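Local coordinates for neurotoxin (Clostridium botulinum, PDB 3N7L), which probably binds gangliosides on nerve cells through this receptor-binding domain, the part of the botulinum toxin thought to attach it to its target membrane, at residues Leu112-Lys117 with Gly153-Tyr158; Phe144-Thr149 with Lys213-Lys218; Lys162-Ile167 with Asn354-Tyr359; Tyr209-Glu214 with Asn221-Ser226. One frame throughout, in Å; residues are numbered along the deposited sequence.

Contact 1. Residues Leu112-Lys117 with Gly153-Tyr158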
loop_
_atom_site.group_PDB
_atom_site.type_symbol
_atom_site.label_atom_id
_atom_site.label_comp_id
_atom_site.label_asym_id
_atom_site.label_seq_id
_atom_site.Cartn_x
_atom_site.Cartn_y
_atom_site.Cartn_z
ATOM N N LEU A 112 2.409 -7.907 13.503
ATOM C CA LEU A 112 2.951 -6.615 13.907
ATOM C C LEU A 112 2.406 -6.548 15.332
ATOM O O LEU A 112 1.191 -6.581 15.531
ATOM C CB LEU A 112 2.363 -5.462 13.095
ATOM C CG LEU A 112 2.774 -4.073 13.601
ATOM C CD1 LEU A 112 4.199 -3.785 13.181
ATOM C CD2 LEU A 112 1.845 -3.008 13.040
ATOM N N VAL A 113 3.280 -6.475 16.328
ATOM C CA VAL A 113 2.787 -6.452 17.697
ATOM C C VAL A 113 3.274 -5.307 18.575
ATOM O O VAL A 113 4.443 -4.905 18.534
ATOM C CB VAL A 113 3.036 -7.839 18.401
ATOM C CG1 VAL A 113 3.962 -8.694 17.561
ATOM C CG2 VAL A 113 3.585 -7.653 19.799
ATOM N N PHE A 114 2.331 -4.761 19.334
ATOM C CA PHE A 114 2.602 -3.669 20.253
ATOM C C PHE A 114 2.592 -4.283 21.642
ATOM O O PHE A 114 1.631 -4.950 22.033
ATOM C CB PHE A 114 1.524 -2.582 20.140
ATOM C CG PHE A 114 1.624 -1.519 21.199
ATOM C CD1 PHE A 114 0.863 -1.599 22.359
ATOM C CD2 PHE A 114 2.511 -0.456 21.054
ATOM C CE1 PHE A 114 0.981 -0.638 23.365
ATOM C CE2 PHE A 114 2.637 0.513 22.053
ATOM C CZ PHE A 114 1.869 0.418 23.210
ATOM N N THR A 115 3.671 -4.048 22.378
ATOM C CA THR A 115 3.824 -4.605 23.714
ATOM C C THR A 115 3.958 -3.557 24.806
ATOM O O THR A 115 4.709 -2.596 24.673
ATOM C CB THR A 115 5.073 -5.514 23.783
ATOM O OG1 THR A 115 4.961 -6.548 22.801
ATOM C CG2 THR A 115 5.211 -6.143 25.168
ATOM N N LEU A 116 3.217 -3.765 25.886
ATOM C CA LEU A 116 3.257 -2.899 27.057
ATOM C C LEU A 116 4.091 -3.750 28.021
ATOM O O LEU A 116 3.644 -4.807 28.459
ATOM C CB LEU A 116 1.833 -2.698 27.590
ATOM C CG LEU A 116 1.274 -1.285 27.802
ATOM C CD1 LEU A 116 1.807 -0.325 26.747
ATOM C CD2 LEU A 116 -0.257 -1.346 27.770
ATOM N N LYS A 117 5.306 -3.313 28.327
ATOM C CA LYS A 117 6.177 -4.095 29.201
ATOM C C LYS A 117 6.329 -3.506 30.602
ATOM O O LYS A 117 7.021 -2.505 30.793
ATOM C CB LYS A 117 7.556 -4.230 28.551
ATOM C CG LYS A 117 8.501 -5.192 29.255
ATOM C CD LYS A 117 9.888 -5.104 28.648
ATOM C CE LYS A 117 10.798 -6.194 29.183
ATOM N NZ LYS A 117 10.316 -7.535 28.763
ATOM N N GLY A 153 -8.308 1.462 30.796
ATOM C CA GLY A 153 -9.327 0.965 29.890
ATOM C C GLY A 153 -8.785 -0.108 28.964
ATOM O O GLY A 153 -8.237 -1.112 29.421
ATOM N N ASN A 154 -8.930 0.102 27.659
ATOM C CA ASN A 154 -8.453 -0.866 26.680
ATOM C C ASN A 154 -7.239 -0.414 25.883
ATOM O O ASN A 154 -6.881 0.763 25.848
ATOM C CB ASN A 154 -9.545 -1.215 25.670
ATOM C CG ASN A 154 -10.759 -1.832 26.307
ATOM O OD1 ASN A 154 -10.651 -2.700 27.169
ATOM N ND2 ASN A 154 -11.933 -1.399 25.870
ATOM N N MET A 155 -6.630 -1.399 25.234
ATOM C CA MET A 155 -5.474 -1.228 24.367
ATOM C C MET A 155 -6.100 -1.636 23.030
ATOM O O MET A 155 -6.720 -2.695 22.947
ATOM C CB MET A 155 -4.392 -2.234 24.763
ATOM C CG MET A 155 -2.964 -1.815 24.492
ATOM S SD MET A 155 -1.788 -3.182 24.739
ATOM C CE MET A 155 -2.422 -3.979 26.198
ATOM N N MET A 156 -5.968 -0.808 21.998
ATOM C CA MET A 156 -6.557 -1.136 20.699
ATOM C C MET A 156 -5.608 -0.839 19.543
ATOM O O MET A 156 -4.829 0.116 19.598
ATOM C CB MET A 156 -7.850 -0.336 20.480
ATOM C CG MET A 156 -8.844 -0.384 21.635
ATOM S SD MET A 156 -10.377 0.513 21.263
ATOM C CE MET A 156 -9.875 2.195 21.532
ATOM N N ILE A 157 -5.665 -1.655 18.497
ATOM C CA ILE A 157 -4.815 -1.410 17.343
ATOM C C ILE A 157 -5.653 -1.342 16.078
ATOM O O ILE A 157 -6.516 -2.185 15.838
ATOM C CB ILE A 157 -3.699 -2.479 17.181
ATOM C CG1 ILE A 157 -2.826 -2.114 15.979
ATOM C CG2 ILE A 157 -4.299 -3.864 16.978
ATOM C CD1 ILE A 157 -1.545 -2.903 15.894
ATOM N N TYR A 158 -5.405 -0.300 15.292
ATOM C CA TYR A 158 -6.109 -0.078 14.039
ATOM C C TYR A 158 -5.101 -0.110 12.893
ATOM O O TYR A 158 -3.941 0.281 13.056
ATOM C CB TYR A 158 -6.786 1.295 14.043
ATOM C CG TYR A 158 -7.798 1.529 15.145
ATOM C CD1 TYR A 158 -9.169 1.528 14.868
ATOM C CD2 TYR A 158 -7.386 1.813 16.453
ATOM C CE1 TYR A 158 -10.111 1.811 15.862
ATOM C CE2 TYR A 158 -8.321 2.099 17.462
ATOM C CZ TYR A 158 -9.681 2.099 17.153
ATOM O OH TYR A 158 -10.610 2.415 18.121
#
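Met155 meets Phe114 and Leu116 where two beta-sheets face each other, and these three residues with Ile157 bury most of the contact surface. The sulfur lies at the edge of the phenylalanine ring, in its plane: Met155 SD is 3.9 Å from Phe114 CD1, and 5.1 Å from the ring centre, a Met-aromatic contact of the edge-on kind. Met155 runs out nearly straight as far as SD and then bends (chi3 -40°), which turns its methyl group from the ring to Leu116. There the two side chains meet tip to tip, with Met155 CE 3.8 Å from Leu116 CD2; the same leucine methyl also touches the sulfur. Farther along, Leu112 CD2 and Ile157 CD1 make a looser contact at 4.4 Å. The axes run roughly antiparallel (158°) but 9.2 Å apart and without a hydrogen bond, as strands of two separate layers do. Such face-to-face packing of sheets is that of a lectin-like beta-sandwich, the fold expected of this concanavalin-clan region. Strand 111-117 lies between strands 102-108 and 122-129 in one sheet; strand 154-159 lies between 143-150 and 162-168 in the other, and Val145 and Ile147 of 143-150 also press on Leu112 and Phe114.

Contact 2. Residues Phe144-Thr149 with Lys213-Lys218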
loop_
_atom_site.group_PDB
_atom_site.type_symbol
_atom_site.label_atom_id
_atom_site.label_comp_id
_atom_site.label_asym_id
_atom_site.label_seq_id
_atom_site.Cartn_x
_atom_site.Cartn_y
_atom_site.Cartn_z
ATOM N N PHE A 144 -1.134 2.313 7.398
ATOM C CA PHE A 144 -1.238 3.271 8.497
ATOM C C PHE A 144 -1.605 2.603 9.816
ATOM O O PHE A 144 -2.660 1.981 9.942
ATOM C CB PHE A 144 -2.276 4.337 8.146
ATOM C CG PHE A 144 -2.380 5.447 9.154
ATOM C CD1 PHE A 144 -1.323 6.329 9.350
ATOM C CD2 PHE A 144 -3.553 5.634 9.880
ATOM C CE1 PHE A 144 -1.434 7.386 10.251
ATOM C CE2 PHE A 144 -3.674 6.690 10.786
ATOM C CZ PHE A 144 -2.613 7.567 10.970
ATOM N N VAL A 145 -0.718 2.748 10.794
ATOM C CA VAL A 145 -0.917 2.158 12.106
ATOM C C VAL A 145 -1.418 3.170 13.118
ATOM O O VAL A 145 -0.987 4.323 13.133
ATOM C CB VAL A 145 0.407 1.566 12.665
ATOM C CG1 VAL A 145 0.198 1.062 14.099
ATOM C CG2 VAL A 145 0.894 0.442 11.776
ATOM N N THR A 146 -2.343 2.737 13.961
ATOM C CA THR A 146 -2.841 3.596 15.024
ATOM C C THR A 146 -3.043 2.726 16.248
ATOM O O THR A 146 -3.863 1.810 16.244
ATOM C CB THR A 146 -4.174 4.276 14.681
ATOM O OG1 THR A 146 -4.032 5.035 13.477
ATOM C CG2 THR A 146 -4.569 5.230 15.801
ATOM N N ILE A 147 -2.271 3.003 17.291
ATOM C CA ILE A 147 -2.381 2.244 18.528
ATOM C C ILE A 147 -2.931 3.181 19.592
ATOM O O ILE A 147 -2.365 4.244 19.820
ATOM C CB ILE A 147 -0.999 1.711 18.969
ATOM C CG1 ILE A 147 -0.489 0.696 17.943
ATOM C CG2 ILE A 147 -1.092 1.069 20.358
ATOM C CD1 ILE A 147 0.978 0.329 18.113
ATOM N N THR A 148 -4.046 2.812 20.215
ATOM C CA THR A 148 -4.616 3.655 21.267
ATOM C C THR A 148 -4.541 2.899 22.591
ATOM O O THR A 148 -4.798 1.698 22.646
ATOM C CB THR A 148 -6.091 4.065 20.976
ATOM O OG1 THR A 148 -6.940 2.916 21.020
ATOM C CG2 THR A 148 -6.203 4.730 19.606
ATOM N N THR A 149 -4.172 3.599 23.655
ATOM C CA THR A 149 -4.046 2.960 24.954
ATOM C C THR A 149 -4.584 3.790 26.107
ATOM O O THR A 149 -4.211 4.949 26.284
ATOM C CB THR A 149 -2.565 2.627 25.278
ATOM O OG1 THR A 149 -2.064 1.664 24.341
ATOM C CG2 THR A 149 -2.437 2.065 26.692
ATOM N N LYS A 213 -3.845 11.435 24.309
ATOM C CA LYS A 213 -5.246 11.074 24.473
ATOM C C LYS A 213 -5.541 9.777 23.742
ATOM O O LYS A 213 -4.722 9.295 22.960
ATOM C CB LYS A 213 -6.162 12.173 23.928
ATOM C CG LYS A 213 -6.172 12.271 22.412
ATOM C CD LYS A 213 -7.225 13.252 21.915
ATOM C CE LYS A 213 -8.630 12.771 22.233
ATOM N NZ LYS A 213 -9.662 13.677 21.656
ATOM N N GLU A 214 -6.724 9.226 23.997
ATOM C CA GLU A 214 -7.162 7.992 23.364
ATOM C C GLU A 214 -8.001 8.399 22.154
ATOM O O GLU A 214 -9.159 8.790 22.300
ATOM C CB GLU A 214 -8.017 7.176 24.342
ATOM C CG GLU A 214 -8.202 5.707 23.971
ATOM C CD GLU A 214 -9.336 5.031 24.741
ATOM O OE1 GLU A 214 -9.675 5.488 25.860
ATOM O OE2 GLU A 214 -9.885 4.029 24.227
ATOM N N LEU A 215 -7.413 8.321 20.962
ATOM C CA LEU A 215 -8.118 8.687 19.735
ATOM C C LEU A 215 -9.243 7.709 19.443
ATOM O O LEU A 215 -9.058 6.500 19.551
ATOM C CB LEU A 215 -7.157 8.688 18.545
ATOM C CG LEU A 215 -5.939 9.615 18.557
ATOM C CD1 LEU A 215 -5.162 9.414 17.262
ATOM C CD2 LEU A 215 -6.372 11.065 18.696
ATOM N N ASP A 216 -10.412 8.222 19.073
ATOM C CA ASP A 216 -11.526 7.340 18.752
ATOM C C ASP A 216 -11.532 7.051 17.254
ATOM O O ASP A 216 -10.757 7.649 16.503
ATOM C CB ASP A 216 -12.853 7.966 19.193
ATOM C CG ASP A 216 -13.142 9.282 18.506
ATOM O OD1 ASP A 216 -13.804 10.137 19.131
ATOM O OD2 ASP A 216 -12.727 9.460 17.342
ATOM N N ASP A 217 -12.396 6.136 16.826
ATOM C CA ASP A 217 -12.493 5.760 15.418
ATOM C C ASP A 217 -12.531 6.946 14.461
ATOM O O ASP A 217 -11.731 7.024 13.526
ATOM C CB ASP A 217 -13.729 4.886 15.183
ATOM C CG ASP A 217 -13.533 3.458 15.656
ATOM O OD1 ASP A 217 -13.377 3.245 16.883
ATOM O OD2 ASP A 217 -13.532 2.545 14.798
ATOM N N LYS A 218 -13.466 7.861 14.692
ATOM C CA LYS A 218 -13.607 9.038 13.843
ATOM C C LYS A 218 -12.304 9.828 13.746
ATOM O O LYS A 218 -11.834 10.123 12.646
ATOM C CB LYS A 218 -14.721 9.940 14.376
ATOM C CG LYS A 218 -15.003 11.151 13.504
ATOM C CD LYS A 218 -16.193 11.943 14.028
ATOM C CE LYS A 218 -16.495 13.142 13.139
ATOM N NZ LYS A 218 -17.696 13.891 13.607
#
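With chi1 at 67°, Thr148 holds CG2 beside its backbone N and opposite its carbonyl carbon, which sets this methyl against the backbone of Leu215. Glu214 has CG anti to the backbone N (chi1 -163°) and continues extended, so that its CG methylene lies by Thr148 CB while the carboxylate travels on past it. The closest approach is Thr148 CG2 to Leu215 O at 3.4 Å, a methyl group against a carbonyl oxygen. The same Thr148 CG2 is 4.2 Å from Leu215 CB, and Thr148 CB lies 4.0 Å from Glu214 CG. Two residues earlier on the strand, Thr146 CG2 just reaches Leu215 CD1 at 4.5 Å. Residues 213-218 pass over strand 143-150 of the sandwich as the chain leads from strand 202-211 into helix 217-226, whose N-cap is Asp216, its OD2 accepting a hydrogen bond from the backbone N of Asp219. Fastening comes from outside the pair: Ser74 OG bonds to both Lys213 O and Leu215 N, and Glu214 OE1 takes a hydrogen bond from Asn150 ND2. Between the two segments themselves the chemistry is van der Waals contact of methyl and methylene groups with one another and with a carbonyl oxygen, without a hydrogen bond. Leu215 O is buried with no polar partner in the model, facing a methyl, which probably carries some desolvation cost.

Contact 3. Residues Lys162-Ile167 with Asn354-Tyr359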
loop_
_atom_site.group_PDB
_atom_site.type_symbol
_atom_site.label_atom_id
_atom_site.label_comp_id
_atom_site.label_asym_id
_atom_site.label_seq_id
_atom_site.Cartn_x
_atom_site.Cartn_y
_atom_site.Cartn_z
ATOM N N LYS A 162 -9.053 0.818 10.330
ATOM C CA LYS A 162 -9.956 -0.256 10.747
ATOM C C LYS A 162 -9.517 -0.921 12.046
ATOM O O LYS A 162 -8.359 -1.304 12.197
ATOM C CB LYS A 162 -10.065 -1.314 9.647
ATOM C CG LYS A 162 -10.619 -0.793 8.331
ATOM C CD LYS A 162 -12.080 -0.367 8.458
ATOM C CE LYS A 162 -12.634 0.107 7.124
ATOM N NZ LYS A 162 -14.072 0.492 7.234
ATOM N N LEU A 163 -10.449 -1.057 12.984
ATOM C CA LEU A 163 -10.141 -1.686 14.262
ATOM C C LEU A 163 -9.798 -3.145 14.025
ATOM O O LEU A 163 -10.578 -3.881 13.431
ATOM C CB LEU A 163 -11.333 -1.587 15.218
ATOM C CG LEU A 163 -11.145 -2.306 16.559
ATOM C CD1 LEU A 163 -9.941 -1.719 17.295
ATOM C CD2 LEU A 163 -12.402 -2.172 17.397
ATOM N N ILE A 164 -8.629 -3.562 14.495
ATOM C CA ILE A 164 -8.187 -4.937 14.308
ATOM C C ILE A 164 -8.292 -5.770 15.580
ATOM O O ILE A 164 -8.790 -6.893 15.556
ATOM C CB ILE A 164 -6.724 -4.980 13.815
ATOM C CG1 ILE A 164 -6.616 -4.306 12.441
ATOM C CG2 ILE A 164 -6.233 -6.429 13.750
ATOM C CD1 ILE A 164 -7.393 -5.012 11.351
ATOM N N ASP A 165 -7.826 -5.221 16.693
ATOM C CA ASP A 165 -7.864 -5.954 17.948
ATOM C C ASP A 165 -8.034 -4.994 19.122
ATOM O O ASP A 165 -7.724 -3.808 19.021
ATOM C CB ASP A 165 -6.572 -6.772 18.087
ATOM C CG ASP A 165 -6.627 -7.788 19.221
ATOM O OD1 ASP A 165 -7.714 -8.346 19.488
ATOM O OD2 ASP A 165 -5.567 -8.044 19.833
ATOM N N THR A 166 -8.543 -5.507 20.231
ATOM C CA THR A 166 -8.748 -4.688 21.414
ATOM C C THR A 166 -8.757 -5.569 22.648
ATOM O O THR A 166 -9.325 -6.654 22.626
ATOM C CB THR A 166 -10.086 -3.920 21.333
ATOM O OG1 THR A 166 -10.451 -3.453 22.639
ATOM C CG2 THR A 166 -11.186 -4.816 20.796
ATOM N N ILE A 167 -8.105 -5.113 23.711
ATOM C CA ILE A 167 -8.071 -5.863 24.957
ATOM C C ILE A 167 -7.980 -4.928 26.156
ATOM O O ILE A 167 -7.395 -3.847 26.083
ATOM C CB ILE A 167 -6.878 -6.850 25.029
ATOM C CG1 ILE A 167 -5.569 -6.088 25.221
ATOM C CG2 ILE A 167 -6.806 -7.686 23.752
ATOM C CD1 ILE A 167 -4.374 -6.997 25.435
ATOM N N ASN A 354 -9.194 2.698 -3.330
ATOM C CA ASN A 354 -8.466 2.072 -2.238
ATOM C C ASN A 354 -9.383 1.402 -1.227
ATOM O O ASN A 354 -10.453 1.912 -0.903
ATOM C CB ASN A 354 -7.608 3.114 -1.526
ATOM C CG ASN A 354 -6.663 3.826 -2.465
ATOM O OD1 ASN A 354 -6.355 5.003 -2.272
ATOM N ND2 ASN A 354 -6.184 3.119 -3.476
ATOM N N THR A 355 -8.956 0.246 -0.740
ATOM C CA THR A 355 -9.716 -0.489 0.259
ATOM C C THR A 355 -8.720 -0.937 1.320
ATOM O O THR A 355 -7.515 -0.745 1.166
ATOM C CB THR A 355 -10.405 -1.729 -0.346
ATOM O OG1 THR A 355 -9.415 -2.670 -0.781
ATOM C CG2 THR A 355 -11.272 -1.325 -1.536
ATOM N N PHE A 356 -9.218 -1.520 2.399
ATOM C CA PHE A 356 -8.335 -1.991 3.447
ATOM C C PHE A 356 -7.273 -2.915 2.853
ATOM O O PHE A 356 -6.093 -2.813 3.188
ATOM C CB PHE A 356 -9.125 -2.768 4.502
ATOM C CG PHE A 356 -8.258 -3.440 5.530
ATOM C CD1 PHE A 356 -7.775 -2.730 6.625
ATOM C CD2 PHE A 356 -7.881 -4.772 5.376
ATOM C CE1 PHE A 356 -6.923 -3.338 7.553
ATOM C CE2 PHE A 356 -7.031 -5.390 6.293
ATOM C CZ PHE A 356 -6.550 -4.673 7.385
ATOM N N ASP A 357 -7.703 -3.806 1.963
ATOM C CA ASP A 357 -6.812 -4.790 1.358
ATOM C C ASP A 357 -5.873 -4.349 0.245
ATOM O O ASP A 357 -4.868 -5.020 0.001
ATOM C CB ASP A 357 -7.616 -5.985 0.832
ATOM C CG ASP A 357 -8.227 -6.822 1.942
ATOM O OD1 ASP A 357 -7.541 -7.080 2.956
ATOM O OD2 ASP A 357 -9.392 -7.241 1.785
ATOM N N TYR A 358 -6.170 -3.247 -0.437
ATOM C CA TYR A 358 -5.293 -2.847 -1.533
ATOM C C TYR A 358 -5.486 -1.446 -2.087
ATOM O O TYR A 358 -6.523 -0.812 -1.883
ATOM C CB TYR A 358 -5.459 -3.831 -2.696
ATOM C CG TYR A 358 -6.909 -4.040 -3.081
ATOM C CD1 TYR A 358 -7.606 -5.179 -2.665
ATOM C CD2 TYR A 358 -7.607 -3.068 -3.807
ATOM C CE1 TYR A 358 -8.962 -5.341 -2.958
ATOM C CE2 TYR A 358 -8.962 -3.218 -4.106
ATOM C CZ TYR A 358 -9.632 -4.356 -3.679
ATOM O OH TYR A 358 -10.967 -4.508 -3.965
ATOM N N TYR A 359 -4.459 -0.996 -2.803
ATOM C CA TYR A 359 -4.450 0.288 -3.496
ATOM C C TYR A 359 -4.802 -0.102 -4.927
ATOM O O TYR A 359 -4.060 -0.855 -5.568
ATOM C CB TYR A 359 -3.046 0.902 -3.484
ATOM C CG TYR A 359 -2.561 1.282 -2.111
ATOM C CD1 TYR A 359 -3.021 2.440 -1.491
ATOM C CD2 TYR A 359 -1.653 0.474 -1.420
ATOM C CE1 TYR A 359 -2.592 2.791 -0.213
ATOM C CE2 TYR A 359 -1.218 0.817 -0.139
ATOM C CZ TYR A 359 -1.694 1.977 0.456
ATOM O OH TYR A 359 -1.279 2.329 1.718
#
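A classic beta bulge, in which Ile164 and Asp165 both face Ile157 of the adjacent strand, lies on the lectin-like side of a small interdomain contact; on the trefoil-like side, Phe356 projects from the turn between strands 348-354 and 359-366 toward Lys162 and Ile164. A chi1 of 173° turns the Phe356 ring away from its own backbone N and carries it out from the turn to the other domain. The aliphatic part of Lys162 meets the ring at CD1, next to its attachment carbon: Lys162 CG is 3.8 Å from Phe356 CD1, and Lys162 CB is 4.0 Å from the same carbon. Beyond that the lysine bends at chi2 (-66°), and its ammonium end leads away from the turn. Ile164 arrives farther round the ring, with Ile164 CD1 4.1 Å from Phe356 CZ, its terminal methyl coming nearer than the start of its side chain. Both partners approach obliquely. Thr355 and Tyr358 close the turn with a reciprocal pair of backbone bonds, Thr355 N to Tyr358 O (2.9 Å) being the shorter, and Thr355 OG1 lies over the centre of one face of the Tyr358 ring, 3.2 Å above its plane. Across Lys162, Ile164 and Phe356 the contact is purely apolar, small and at the surface, with the lysine contributing methylenes instead of charge; an ionic link is added beside it by the salt bridge of Asp357 OD2 to Lys134 of the lectin-like half.

Contact 4. Residues Tyr209-Glu214 with Asn221-Ser226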
loop_
_atom_site.group_PDB
_atom_site.type_symbol
_atom_site.label_atom_id
_atom_site.label_comp_id
_atom_site.label_asym_id
_atom_site.label_seq_id
_atom_site.Cartn_x
_atom_site.Cartn_y
_atom_site.Cartn_z
ATOM N N TYR A 209 3.545 10.086 14.965
ATOM C CA TYR A 209 2.937 10.977 15.950
ATOM C C TYR A 209 2.561 10.268 17.251
ATOM O O TYR A 209 2.341 9.060 17.274
ATOM C CB TYR A 209 1.644 11.584 15.398
ATOM C CG TYR A 209 1.738 12.366 14.108
ATOM C CD1 TYR A 209 0.573 12.748 13.439
ATOM C CD2 TYR A 209 2.963 12.753 13.567
ATOM C CE1 TYR A 209 0.620 13.494 12.264
ATOM C CE2 TYR A 209 3.022 13.507 12.384
ATOM C CZ TYR A 209 1.841 13.869 11.744
ATOM O OH TYR A 209 1.869 14.595 10.575
ATOM N N ILE A 210 2.481 11.039 18.331
ATOM C CA ILE A 210 2.044 10.521 19.621
ATOM C C ILE A 210 1.099 11.573 20.205
ATOM O O ILE A 210 1.429 12.764 20.251
ATOM C CB ILE A 210 3.214 10.262 20.598
ATOM C CG1 ILE A 210 4.070 9.097 20.088
ATOM C CG2 ILE A 210 2.660 9.910 21.981
ATOM C CD1 ILE A 210 5.209 8.707 21.004
ATOM N N PHE A 211 -0.082 11.127 20.623
ATOM C CA PHE A 211 -1.097 12.012 21.183
ATOM C C PHE A 211 -1.345 11.692 22.655
ATOM O O PHE A 211 -1.373 10.525 23.052
ATOM C CB PHE A 211 -2.410 11.851 20.412
ATOM C CG PHE A 211 -2.321 12.243 18.966
ATOM C CD1 PHE A 211 -2.560 13.554 18.573
ATOM C CD2 PHE A 211 -1.998 11.298 17.995
ATOM C CE1 PHE A 211 -2.481 13.923 17.231
ATOM C CE2 PHE A 211 -1.915 11.653 16.652
ATOM C CZ PHE A 211 -2.157 12.968 16.268
ATOM N N ALA A 212 -1.534 12.736 23.457
ATOM C CA ALA A 212 -1.783 12.572 24.883
ATOM C C ALA A 212 -3.255 12.287 25.137
ATOM O O ALA A 212 -3.849 12.834 26.060
ATOM C CB ALA A 212 -1.353 13.825 25.636
ATOM N N LYS A 213 -3.845 11.435 24.309
ATOM C CA LYS A 213 -5.246 11.074 24.473
ATOM C C LYS A 213 -5.541 9.777 23.742
ATOM O O LYS A 213 -4.722 9.295 22.960
ATOM C CB LYS A 213 -6.162 12.173 23.928
ATOM C CG LYS A 213 -6.172 12.271 22.412
ATOM C CD LYS A 213 -7.225 13.252 21.915
ATOM C CE LYS A 213 -8.630 12.771 22.233
ATOM N NZ LYS A 213 -9.662 13.677 21.656
ATOM N N GLU A 214 -6.724 9.226 23.997
ATOM C CA GLU A 214 -7.162 7.992 23.364
ATOM C C GLU A 214 -8.001 8.399 22.154
ATOM O O GLU A 214 -9.159 8.790 22.300
ATOM C CB GLU A 214 -8.017 7.176 24.342
ATOM C CG GLU A 214 -8.202 5.707 23.971
ATOM C CD GLU A 214 -9.336 5.031 24.741
ATOM O OE1 GLU A 214 -9.675 5.488 25.860
ATOM O OE2 GLU A 214 -9.885 4.029 24.227
ATOM N N ASN A 221 -9.619 7.960 11.651
ATOM C CA ASN A 221 -9.831 8.021 10.217
ATOM C C ASN A 221 -9.662 9.404 9.611
ATOM O O ASN A 221 -9.205 9.527 8.477
ATOM C CB ASN A 221 -11.187 7.423 9.863
ATOM C CG ASN A 221 -11.188 5.911 9.976
ATOM O OD1 ASN A 221 -11.346 5.353 11.061
ATOM N ND2 ASN A 221 -10.984 5.240 8.852
ATOM N N ILE A 222 -10.019 10.446 10.355
ATOM C CA ILE A 222 -9.839 11.800 9.850
ATOM C C ILE A 222 -8.331 12.015 9.706
ATOM O O ILE A 222 -7.859 12.599 8.726
ATOM C CB ILE A 222 -10.434 12.853 10.819
ATOM C CG1 ILE A 222 -11.962 12.842 10.712
ATOM C CG2 ILE A 222 -9.890 14.242 10.498
ATOM C CD1 ILE A 222 -12.650 13.836 11.624
ATOM N N LEU A 223 -7.576 11.527 10.686
ATOM C CA LEU A 223 -6.122 11.644 10.654
ATOM C C LEU A 223 -5.614 10.872 9.439
ATOM O O LEU A 223 -4.843 11.391 8.632
ATOM C CB LEU A 223 -5.514 11.053 11.926
ATOM C CG LEU A 223 -3.995 11.144 12.063
ATOM C CD1 LEU A 223 -3.561 12.603 12.010
ATOM C CD2 LEU A 223 -3.561 10.504 13.380
ATOM N N PHE A 224 -6.063 9.628 9.329
ATOM C CA PHE A 224 -5.704 8.735 8.231
ATOM C C PHE A 224 -5.831 9.446 6.877
ATOM O O PHE A 224 -4.881 9.520 6.097
ATOM C CB PHE A 224 -6.633 7.514 8.274
ATOM C CG PHE A 224 -6.407 6.519 7.173
ATOM C CD1 PHE A 224 -7.491 5.922 6.537
ATOM C CD2 PHE A 224 -5.120 6.132 6.806
ATOM C CE1 PHE A 224 -7.300 4.950 5.554
ATOM C CE2 PHE A 224 -4.917 5.162 5.825
ATOM C CZ PHE A 224 -6.006 4.568 5.198
ATOM N N ASN A 225 -7.013 9.980 6.610
ATOM C CA ASN A 225 -7.269 10.660 5.352
ATOM C C ASN A 225 -6.491 11.961 5.144
ATOM O O ASN A 225 -6.025 12.234 4.039
ATOM C CB ASN A 225 -8.770 10.907 5.216
ATOM C CG ASN A 225 -9.550 9.618 5.030
ATOM O OD1 ASN A 225 -10.695 9.496 5.476
ATOM N ND2 ASN A 225 -8.934 8.647 4.354
ATOM N N SER A 226 -6.332 12.749 6.200
ATOM C CA SER A 226 -5.624 14.024 6.096
ATOM C C SER A 226 -4.146 13.887 5.729
ATOM O O SER A 226 -3.522 14.849 5.278
ATOM C CB SER A 226 -5.739 14.804 7.410
ATOM O OG SER A 226 -4.918 14.233 8.418
#
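Leu223 comes from the helix and Phe211 from the strand in opposite directions, and their side-chain ends meet between the two elements. Leu223 points its branched end at two aromatic rings, one for each methyl. Leu223 CD2 lies 3.8 Å from Phe211 CE2 and 4.0 Å from Phe211 CZ, approaching that ring obliquely. The other methyl comes to the rim of the second ring: Leu223 CD1 is 4.3 Å from Tyr209 CE1, at the edge and near the ring plane. Leu223 swings CG to the far side of its CA-CB bond from N (chi1 -178°) and so reaches far enough to meet the rings, although the nearest CA atoms, those of Tyr209 and Leu223, are 10.5 Å apart. The tyrosine's polar end is engaged elsewhere, its OH hydrogen-bonding to Gln12 OE1, and Lys7 makes a cation-pi contact with its ring. One turn on in the helix, Ser226 OG donates a 2.9 Å hydrogen bond to Leu223 O, tilted 23° from the carbonyl plane. Helix 217-226 therefore rests by this leucine on the sheet of the lectin-like sandwich, on strand 202-211 and, through Ser76, on strand 72-82. Phe144 of strand 143-150 also touches Leu223 and meets the ring of Phe224.

In the fold
Contacts 1, 2 and 4 are buried within the lectin-like half, whereas contact 3 is a surface contact between the two halves of the chain. All four reach one antiparallel sheet: contact 1 sets it against the opposite sheet, contacts 2 and 4 cover it with the chain leading into helix 217-226 and with the helix itself, and contact 3 uses strand 162-168. Contacts 2 and 4 share Lys213 and Glu214, and strands 143-150 and 154-159 tie contact 2 to contact 1. Sulfur and aromatic groups mark the interior of contact 1, leucine against rings contact 4, threonine methyls against backbone contact 2, and lysine methylenes against a phenylalanine contact 3.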